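Long-range contacts in luciferase-like enzymeAMP-CoA-ligase (Zophobas atratus, PDB 4W8O), which is a luciferase-like AMP-CoA ligase that probably activates a carboxylic acid with ATP as its adenylate before transfer to coenzyme A: residues V73-T78 and V97-P102; V181-S186 and Y226-M231; M324-L329 and A383-Y388. One frame throughout, in Å; residues are numbered along the deposited sequence.

Overall arrangement
All three contacts reach one mixed sheet of the AMP-binding fold, and they follow one another along the chain. Contact 1 pairs two of its parallel strands. Its strand 96-99 lies next to strand 179-184 of contact 2, joined by a probable hydrogen bond from M182 N to V97 O at 3.0 Å, and the two centres are about 10 Å apart. Contact 3 lies about 9 Å from contact 2 between centres and touches it where I228 CB meets S325 OG at 3.9 Å. The centres of contacts 1 and 3 are about 18 Å apart, their nearest atoms about 10 Å. A bound polyethylene glycol, probably from crystallisation, occupies a pocket lined by residues of contacts 2 and 3.

Contact 1 (V73-T78 and V97-P102); sequences VCFCST and VVNLDP
A beta-alpha-beta unit, strand 72-76, helix 85-92 and strand 96-99, brings residues 73-78 and 97-102 together as parallel neighbours in a sheet. V73, C74 and F75 stand level with V97, V98 and N99. V98 N donates to V73 O at 3.2 Å, and V98 O in turn receives F75 N. The straightest bond follows, L100 N to F75 O at 2.8 Å with 176° at the hydrogen, nearly along the C=O axis. Next, water 1 bridges the segments, accepting from S77 N and probably donating to L100 O.

The F75 side chain, with CG anti to the carbonyl carbon (chi1 -55°), sends its ring back along the neighbouring strand. It crosses the V97 side chain obliquely, F75 CE1 lying 4.0 Å from V97 CB, while N99 OD1 sits 3.3 Å from F75 CB with the amide plane turned 35° from the ring. As in the classic crossover, the connecting helix packs on the face that carries these side chains: L87 touches both F75 and N99. F122 of the next strand meets the F75 ring. An alanine in place of F75 would lose the contacts with V97, L87 and F122 and would probably loosen this layer.

C74 points to the other face, SG anti to its backbone N, and SG lies 3.5 Å from L100 CG, close to both methyls of that leucine. At the end of strand 73-76, C76 SG rests 3.9 Å from P102 CA, and the proline ring lays its CG against the main chain of S77 and T78, 3.9 Å from S77 C.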
loop_
_atom_site.group_PDB
_atom_site.type_symbol
_atom_site.label_atom_id
_atom_site.label_comp_id
_atom_site.label_asym_id
_atom_site.label_seq_id
_atom_site.Cartn_x
_atom_site.Cartn_y
_atom_site.Cartn_z
ATOM N N VAL A 73 -11.120 2.860 -12.811
ATOM C CA VAL A 73 -10.845 1.507 -13.255
ATOM C C VAL A 73 -10.597 0.663 -12.010
ATOM O O VAL A 73 -9.777 1.007 -11.156
ATOM C CB VAL A 73 -9.631 1.420 -14.195
ATOM C CG1 VAL A 73 -9.429 -0.014 -14.666
ATOM C CG2 VAL A 73 -9.816 2.345 -15.387
ATOM N N CYS A 74 -11.323 -0.441 -11.925
ATOM C CA CYS A 74 -11.319 -1.281 -10.752
ATOM C C CYS A 74 -10.614 -2.613 -11.001
ATOM O O CYS A 74 -10.555 -3.086 -12.135
ATOM C CB CYS A 74 -12.763 -1.513 -10.352
ATOM S SG CYS A 74 -12.950 -2.208 -8.719
ATOM N N PHE A 75 -10.071 -3.204 -9.944
ATOM C CA PHE A 75 -9.321 -4.458 -10.029
ATOM C C PHE A 75 -9.758 -5.412 -8.924
ATOM O O PHE A 75 -9.864 -5.016 -7.762
ATOM C CB PHE A 75 -7.815 -4.176 -9.940
ATOM C CG PHE A 75 -7.357 -3.200 -10.966
ATOM C CD1 PHE A 75 -7.458 -1.844 -10.732
ATOM C CD2 PHE A 75 -6.918 -3.638 -12.208
ATOM C CE1 PHE A 75 -7.095 -0.931 -11.705
ATOM C CE2 PHE A 75 -6.554 -2.735 -13.179
ATOM C CZ PHE A 75 -6.646 -1.386 -12.936
ATOM N N CYS A 76 -10.044 -6.657 -9.294
ATOM C CA CYS A 76 -10.305 -7.715 -8.314
ATOM C C CYS A 76 -9.466 -8.956 -8.616
ATOM O O CYS A 76 -9.871 -9.834 -9.389
ATOM C CB CYS A 76 -11.784 -8.074 -8.277
ATOM S SG CYS A 76 -12.185 -9.125 -6.865
ATOM N N SER A 77 -8.290 -9.025 -8.000
ATOM C CA SER A 77 -7.360 -10.105 -8.272
ATOM C C SER A 77 -6.345 -10.256 -7.147
ATOM O O SER A 77 -5.951 -9.271 -6.521
ATOM C CB SER A 77 -6.629 -9.843 -9.592
ATOM O OG SER A 77 -5.623 -10.809 -9.846
ATOM N N THR A 78 -5.944 -11.499 -6.889
ATOM C CA THR A 78 -4.757 -11.777 -6.108
ATOM C C THR A 78 -3.530 -11.298 -6.890
ATOM O O THR A 78 -3.634 -10.874 -8.047
ATOM C CB THR A 78 -4.619 -13.282 -5.804
ATOM O OG1 THR A 78 -4.807 -14.038 -7.004
ATOM C CG2 THR A 78 -5.639 -13.726 -4.773
ATOM N N VAL A 97 -7.608 4.619 -10.004
ATOM C CA VAL A 97 -7.497 3.162 -9.812
ATOM C C VAL A 97 -7.858 2.755 -8.396
ATOM O O VAL A 97 -7.531 3.452 -7.436
ATOM C CB VAL A 97 -6.099 2.597 -10.163
ATOM C CG1 VAL A 97 -5.772 2.883 -11.617
ATOM C CG2 VAL A 97 -5.006 3.150 -9.247
ATOM N N VAL A 98 -8.540 1.617 -8.285
ATOM C CA VAL A 98 -9.014 1.111 -7.005
ATOM C C VAL A 98 -9.079 -0.416 -7.020
ATOM O O VAL A 98 -9.477 -1.022 -8.009
ATOM C CB VAL A 98 -10.389 1.723 -6.628
ATOM C CG1 VAL A 98 -11.463 1.375 -7.649
ATOM C CG2 VAL A 98 -10.811 1.272 -5.235
ATOM N N ASN A 99 -8.690 -1.031 -5.915
ATOM C CA ASN A 99 -8.685 -2.487 -5.805
ATOM C C ASN A 99 -9.738 -3.009 -4.836
ATOM O O ASN A 99 -9.986 -2.407 -3.788
ATOM C CB ASN A 99 -7.294 -2.959 -5.391
ATOM C CG ASN A 99 -6.223 -2.494 -6.356
ATOM O OD1 ASN A 99 -5.999 -3.125 -7.378
ATOM N ND2 ASN A 99 -5.579 -1.352 -6.053
ATOM N N LEU A 100 -10.362 -4.127 -5.205
ATOM C CA LEU A 100 -11.288 -4.839 -4.332
ATOM C C LEU A 100 -10.639 -6.113 -3.804
ATOM O O LEU A 100 -9.773 -6.685 -4.454
ATOM C CB LEU A 100 -12.554 -5.213 -5.087
ATOM C CG LEU A 100 -13.257 -4.086 -5.831
ATOM C CD1 LEU A 100 -14.464 -4.653 -6.547
ATOM C CD2 LEU A 100 -13.664 -2.951 -4.906
ATOM N N ASP A 101 -11.065 -6.549 -2.624
ATOM C CA ASP A 101 -10.534 -7.761 -2.005
ATOM C C ASP A 101 -11.361 -8.945 -2.504
ATOM O O ASP A 101 -12.571 -8.979 -2.288
ATOM C CB ASP A 101 -10.630 -7.662 -0.479
ATOM C CG ASP A 101 -9.791 -8.716 0.255
ATOM O OD1 ASP A 101 -9.461 -9.781 -0.322
ATOM O OD2 ASP A 101 -9.477 -8.471 1.444
ATOM N N PRO A 102 -10.709 -9.919 -3.165
ATOM C CA PRO A 102 -11.386 -11.129 -3.636
ATOM C C PRO A 102 -12.029 -11.968 -2.522
ATOM O O PRO A 102 -12.908 -12.757 -2.812
ATOM C CB PRO A 102 -10.266 -11.936 -4.301
ATOM C CG PRO A 102 -9.193 -10.961 -4.593
ATOM C CD PRO A 102 -9.277 -9.924 -3.512
HETATM O O HOH W 1 -7.621 -6.712 -6.409
#

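Contact 2 (V181-S186 and Y226-M231); sequences VMFFSS and YWITGM
The oxygen of water 2 is held by two hydrogen bonds, one from each segment: it donates to Y226 O at 3.2 Å and accepts a weak bond from F184 N at 3.4 Å. The same water stands above one face of the Y226 ring, 3.8 Å from the plane and offset toward the rim.

Apart from this bridge the contact is apolar, and the ring of F183 carries most of it. With CG anti to the carbonyl carbon (chi1 -62°), the ring reaches from strand 179-184 to the first turn of helix 228-239, where W227 takes the N-cap position. I228 CD1 lies over one face, 3.9 Å from the ring centroid and 30° off the normal, a CH-pi contact. At the edge, near the ring plane, come M231 CB, 3.7 Å from F183 CZ, and Y226 O beside CD1. The M231 chain is bent at both chi2 and chi3, which swings its methyl CE round to meet V181 CG1 tip to tip at 4.0 Å. On the strand's other flank F184 and Y226 cross at about a right angle, F184 CD2 standing 4.1 Å from Y226 CE1.

S185 and S186 open the sequence SSGTTGLPK, the phosphate-binding loop that in this family handles ATP, and I228 and S186 both border the pocket holding the bound polyethylene glycol. One face and the edge of F183, a few other apolar groups and a bridging water join the strand to the helix, so their relative position probably depends mainly on shape and on apolar burial.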
loop_
_atom_site.group_PDB
_atom_site.type_symbol
_atom_site.label_atom_id
_atom_site.label_comp_id
_atom_site.label_asym_id
_atom_site.label_seq_id
_atom_site.Cartn_x
_atom_site.Cartn_y
_atom_site.Cartn_z
ATOM N N VAL A 181 -5.562 7.434 -6.789
ATOM C CA VAL A 181 -5.769 6.120 -6.174
ATOM C C VAL A 181 -6.843 6.240 -5.087
ATOM O O VAL A 181 -6.886 7.254 -4.368
ATOM C CB VAL A 181 -4.473 5.600 -5.501
ATOM C CG1 VAL A 181 -4.663 4.196 -4.958
ATOM C CG2 VAL A 181 -3.297 5.621 -6.462
ATOM N N MET A 182 -7.679 5.204 -4.952
ATOM C CA MET A 182 -8.686 5.147 -3.887
ATOM C C MET A 182 -8.527 3.905 -3.002
ATOM O O MET A 182 -8.040 2.873 -3.453
ATOM C CB MET A 182 -10.109 5.209 -4.457
ATOM C CG MET A 182 -10.465 6.545 -5.094
ATOM S SD MET A 182 -12.175 6.724 -5.641
ATOM C CE MET A 182 -12.200 5.582 -7.011
ATOM N N PHE A 183 -8.902 4.052 -1.730
ATOM C CA PHE A 183 -9.000 2.948 -0.775
ATOM C C PHE A 183 -10.345 3.086 -0.059
ATOM O O PHE A 183 -11.127 3.999 -0.353
ATOM C CB PHE A 183 -7.836 2.964 0.226
ATOM C CG PHE A 183 -6.487 2.791 -0.416
ATOM C CD1 PHE A 183 -5.997 1.533 -0.704
ATOM C CD2 PHE A 183 -5.710 3.898 -0.748
ATOM C CE1 PHE A 183 -4.757 1.365 -1.310
ATOM C CE2 PHE A 183 -4.481 3.740 -1.362
ATOM C CZ PHE A 183 -3.999 2.469 -1.639
ATOM N N PHE A 184 -10.635 2.175 0.857
ATOM C CA PHE A 184 -11.922 2.169 1.530
ATOM C C PHE A 184 -11.776 2.291 3.035
ATOM O O PHE A 184 -10.964 1.599 3.640
ATOM C CB PHE A 184 -12.679 0.908 1.161
ATOM C CG PHE A 184 -12.986 0.817 -0.302
ATOM C CD1 PHE A 184 -13.971 1.610 -0.859
ATOM C CD2 PHE A 184 -12.270 -0.036 -1.126
ATOM C CE1 PHE A 184 -14.259 1.538 -2.212
ATOM C CE2 PHE A 184 -12.548 -0.110 -2.480
ATOM C CZ PHE A 184 -13.550 0.671 -3.022
ATOM N N SER A 185 -12.565 3.190 3.619
ATOM C CA SER A 185 -12.519 3.472 5.035
ATOM C C SER A 185 -13.011 2.281 5.830
ATOM O O SER A 185 -13.708 1.422 5.300
ATOM C CB SER A 185 -13.363 4.707 5.371
ATOM O OG SER A 185 -14.750 4.447 5.228
ATOM N N SER A 186 -12.643 2.255 7.108
ATOM C CA SER A 186 -13.050 1.208 8.030
ATOM C C SER A 186 -13.228 1.810 9.412
ATOM O O SER A 186 -12.548 1.420 10.360
ATOM C CB SER A 186 -12.000 0.092 8.070
ATOM O OG SER A 186 -10.717 0.615 8.395
ATOM N N TYR A 226 -5.662 -4.469 -2.697
ATOM C CA TYR A 226 -6.734 -3.916 -1.881
ATOM C C TYR A 226 -6.182 -3.106 -0.703
ATOM O O TYR A 226 -6.724 -2.064 -0.345
ATOM C CB TYR A 226 -7.578 -5.061 -1.349
ATOM C CG TYR A 226 -8.649 -4.675 -0.365
ATOM C CD1 TYR A 226 -9.808 -4.035 -0.786
ATOM C CD2 TYR A 226 -8.522 -4.981 0.991
ATOM C CE1 TYR A 226 -10.805 -3.691 0.113
ATOM C CE2 TYR A 226 -9.521 -4.657 1.897
ATOM C CZ TYR A 226 -10.660 -4.009 1.452
ATOM O OH TYR A 226 -11.656 -3.678 2.335
ATOM N N TRP A 227 -5.109 -3.607 -0.106
ATOM C CA TRP A 227 -4.532 -3.000 1.086
ATOM C C TRP A 227 -3.544 -1.909 0.712
ATOM O O TRP A 227 -2.794 -2.036 -0.258
ATOM C CB TRP A 227 -3.846 -4.070 1.945
ATOM C CG TRP A 227 -4.804 -5.148 2.405
ATOM C CD1 TRP A 227 -4.952 -6.400 1.872
ATOM C CD2 TRP A 227 -5.758 -5.051 3.471
ATOM N NE1 TRP A 227 -5.930 -7.091 2.549
ATOM C CE2 TRP A 227 -6.441 -6.290 3.534
ATOM C CE3 TRP A 227 -6.096 -4.040 4.385
ATOM C CZ2 TRP A 227 -7.445 -6.545 4.467
ATOM C CZ3 TRP A 227 -7.093 -4.296 5.323
ATOM C CH2 TRP A 227 -7.758 -5.545 5.354
ATOM N N ILE A 228 -3.576 -0.833 1.482
ATOM C CA ILE A 228 -2.598 0.245 1.379
ATOM C C ILE A 228 -1.168 -0.290 1.284
ATOM O O ILE A 228 -0.383 0.203 0.496
ATOM C CB ILE A 228 -2.741 1.240 2.557
ATOM C CG1 ILE A 228 -1.803 2.447 2.406
ATOM C CG2 ILE A 228 -2.480 0.560 3.886
ATOM C CD1 ILE A 228 -2.156 3.378 1.276
ATOM N N THR A 229 -0.829 -1.310 2.064
ATOM C CA THR A 229 0.536 -1.847 2.039
ATOM C C THR A 229 0.923 -2.412 0.666
ATOM O O THR A 229 2.049 -2.209 0.198
ATOM C CB THR A 229 0.731 -2.927 3.105
ATOM O OG1 THR A 229 -0.302 -3.913 2.978
ATOM C CG2 THR A 229 0.669 -2.313 4.491
ATOM N N GLY A 230 0.004 -3.121 0.019
ATOM C CA GLY A 230 0.260 -3.626 -1.326
ATOM C C GLY A 230 0.616 -2.507 -2.306
ATOM O O GLY A 230 1.643 -2.559 -2.980
ATOM N N MET A 231 -0.245 -1.497 -2.374
ATOM C CA MET A 231 -0.064 -0.371 -3.292
ATOM C C MET A 231 1.145 0.474 -2.925
ATOM O O MET A 231 1.884 0.906 -3.810
ATOM C CB MET A 231 -1.319 0.524 -3.306
ATOM C CG MET A 231 -2.486 -0.059 -4.080
ATOM S SD MET A 231 -2.133 -0.198 -5.844
ATOM C CE MET A 231 -2.006 1.521 -6.329
HETATM O O HOH W 2 -8.844 -0.667 1.526
#

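Contact 3 (M324-L329 and A383-Y388); sequences MSEIGL and AMMTGY
Two pairs of side chains lie alongside each other, each pair pointing one way. E326 and M385 make the first: M385, with CG in the crowded position between N and C (chi1 64°) and the chain extended beyond it, runs its SD to 3.7 Å from E326 CG. In the second, I327 CD1 lies against M384 CG at 4.0 Å. A direct main-chain bond accompanies this alignment, M385 N giving its hydrogen to E326 O at 2.9 Å, nearly along the C=O axis. A383 CB packs against I327 O at 3.4 Å.

A classic beta bulge sets two residues, I327 and G328, opposite M324, whose O accepts from both nitrogens. The bulge overlaps the end of the GYGMSE sequence of adenylate-forming enzymes, whose glutamate is E326. E326 is bent at chi2, which turns the carboxylate aside from the methionine. Its OE1 hydrogen-bonds the bound polyethylene glycol, while OE2 accepts a hydrogen bond from water 3 at 2.6 Å. That water lies in the plane of the Y388 ring at its edge, 2.5 Å from Y388 OH, and so links the glutamate to strand 387-388. L403 touches both E326 and M384, and I195 touches both E326 and M385.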
loop_
_atom_site.group_PDB
_atom_site.type_symbol
_atom_site.label_atom_id
_atom_site.label_comp_id
_atom_site.label_asym_id
_atom_site.label_seq_id
_atom_site.Cartn_x
_atom_site.Cartn_y
_atom_site.Cartn_z
ATOM N N MET A 324 -2.125 4.052 8.291
ATOM C CA MET A 324 -3.466 3.802 7.840
ATOM C C MET A 324 -3.639 4.229 6.398
ATOM O O MET A 324 -2.784 4.911 5.842
ATOM C CB MET A 324 -4.474 4.515 8.744
ATOM C CG MET A 324 -4.175 5.968 9.040
ATOM S SD MET A 324 -4.837 6.461 10.652
ATOM C CE MET A 324 -6.569 6.726 10.279
ATOM N N SER A 325 -4.761 3.824 5.809
ATOM C CA SER A 325 -5.030 4.087 4.401
ATOM C C SER A 325 -5.137 5.561 4.122
ATOM O O SER A 325 -4.785 6.016 3.036
ATOM C CB SER A 325 -6.318 3.393 3.974
ATOM O OG SER A 325 -6.209 2.014 4.248
ATOM N N GLU A 326 -5.604 6.306 5.120
ATOM C CA GLU A 326 -5.867 7.734 4.974
ATOM C C GLU A 326 -4.615 8.602 4.818
ATOM O O GLU A 326 -4.730 9.769 4.437
ATOM C CB GLU A 326 -6.665 8.252 6.177
ATOM C CG GLU A 326 -8.117 7.821 6.220
ATOM C CD GLU A 326 -8.339 6.435 6.798
ATOM O OE1 GLU A 326 -7.367 5.706 7.096
ATOM O OE2 GLU A 326 -9.513 6.077 6.946
ATOM N N ILE A 327 -3.442 8.056 5.130
ATOM C CA ILE A 327 -2.208 8.869 5.205
ATOM C C ILE A 327 -0.890 8.095 5.057
ATOM O O ILE A 327 0.166 8.710 4.971
ATOM C CB ILE A 327 -2.172 9.659 6.533
ATOM C CG1 ILE A 327 -1.167 10.817 6.474
ATOM C CG2 ILE A 327 -1.893 8.719 7.702
ATOM C CD1 ILE A 327 -1.400 11.869 7.538
ATOM N N GLY A 328 -0.942 6.765 5.000
ATOM C CA GLY A 328 0.264 5.959 4.902
ATOM C C GLY A 328 0.939 5.802 6.256
ATOM O O GLY A 328 0.276 5.767 7.295
ATOM N N LEU A 329 2.262 5.716 6.234
ATOM C CA LEU A 329 3.057 5.416 7.419
ATOM C C LEU A 329 3.172 6.633 8.343
ATOM O O LEU A 329 3.540 7.716 7.902
ATOM C CB LEU A 329 4.445 4.936 6.982
ATOM C CG LEU A 329 5.332 4.200 7.978
ATOM C CD1 LEU A 329 4.592 3.098 8.711
ATOM C CD2 LEU A 329 6.526 3.625 7.227
ATOM N N ALA A 383 0.764 13.770 2.840
ATOM C CA ALA A 383 0.341 12.430 2.414
ATOM C C ALA A 383 -1.122 12.150 2.745
ATOM O O ALA A 383 -1.623 11.064 2.486
ATOM C CB ALA A 383 1.217 11.371 3.071
ATOM N N MET A 384 -1.796 13.129 3.322
ATOM C CA MET A 384 -3.173 12.982 3.766
ATOM C C MET A 384 -4.131 12.880 2.577
ATOM O O MET A 384 -3.952 13.560 1.561
ATOM C CB MET A 384 -3.549 14.211 4.595
ATOM C CG MET A 384 -4.396 13.934 5.820
ATOM S SD MET A 384 -4.053 15.160 7.108
ATOM C CE MET A 384 -4.182 16.696 6.184
ATOM N N MET A 385 -5.151 12.041 2.726
ATOM C CA MET A 385 -6.253 11.957 1.759
ATOM C C MET A 385 -6.887 13.322 1.520
ATOM O O MET A 385 -6.939 14.158 2.432
ATOM C CB MET A 385 -7.332 10.988 2.243
ATOM C CG MET A 385 -8.052 11.397 3.521
ATOM S SD MET A 385 -9.491 10.359 3.863
ATOM C CE MET A 385 -10.103 11.165 5.342
ATOM N N THR A 386 -7.373 13.526 0.298
ATOM C CA THR A 386 -8.045 14.765 -0.065
ATOM C C THR A 386 -9.503 14.794 0.387
ATOM O O THR A 386 -10.067 15.865 0.522
ATOM C CB THR A 386 -8.000 15.022 -1.588
ATOM O OG1 THR A 386 -8.512 13.882 -2.285
ATOM C CG2 THR A 386 -6.596 15.282 -2.029
ATOM N N GLY A 387 -10.106 13.633 0.619
ATOM C CA GLY A 387 -11.521 13.566 0.989
ATOM C C GLY A 387 -12.127 12.250 0.556
ATOM O O GLY A 387 -11.394 11.328 0.193
ATOM N N TYR A 388 -13.455 12.147 0.612
ATOM C CA TYR A 388 -14.148 10.955 0.115
ATOM C C TYR A 388 -14.674 11.224 -1.300
ATOM O O TYR A 388 -14.938 12.366 -1.660
ATOM C CB TYR A 388 -15.300 10.536 1.047
ATOM C CG TYR A 388 -14.895 9.997 2.423
ATOM C CD1 TYR A 388 -13.695 9.298 2.617
ATOM C CD2 TYR A 388 -15.741 10.149 3.521
ATOM C CE1 TYR A 388 -13.349 8.793 3.866
ATOM C CE2 TYR A 388 -15.402 9.637 4.771
ATOM C CZ TYR A 388 -14.203 8.964 4.941
ATOM O OH TYR A 388 -13.863 8.461 6.183
HETATM O O HOH W 3 -11.592 7.576 6.848
#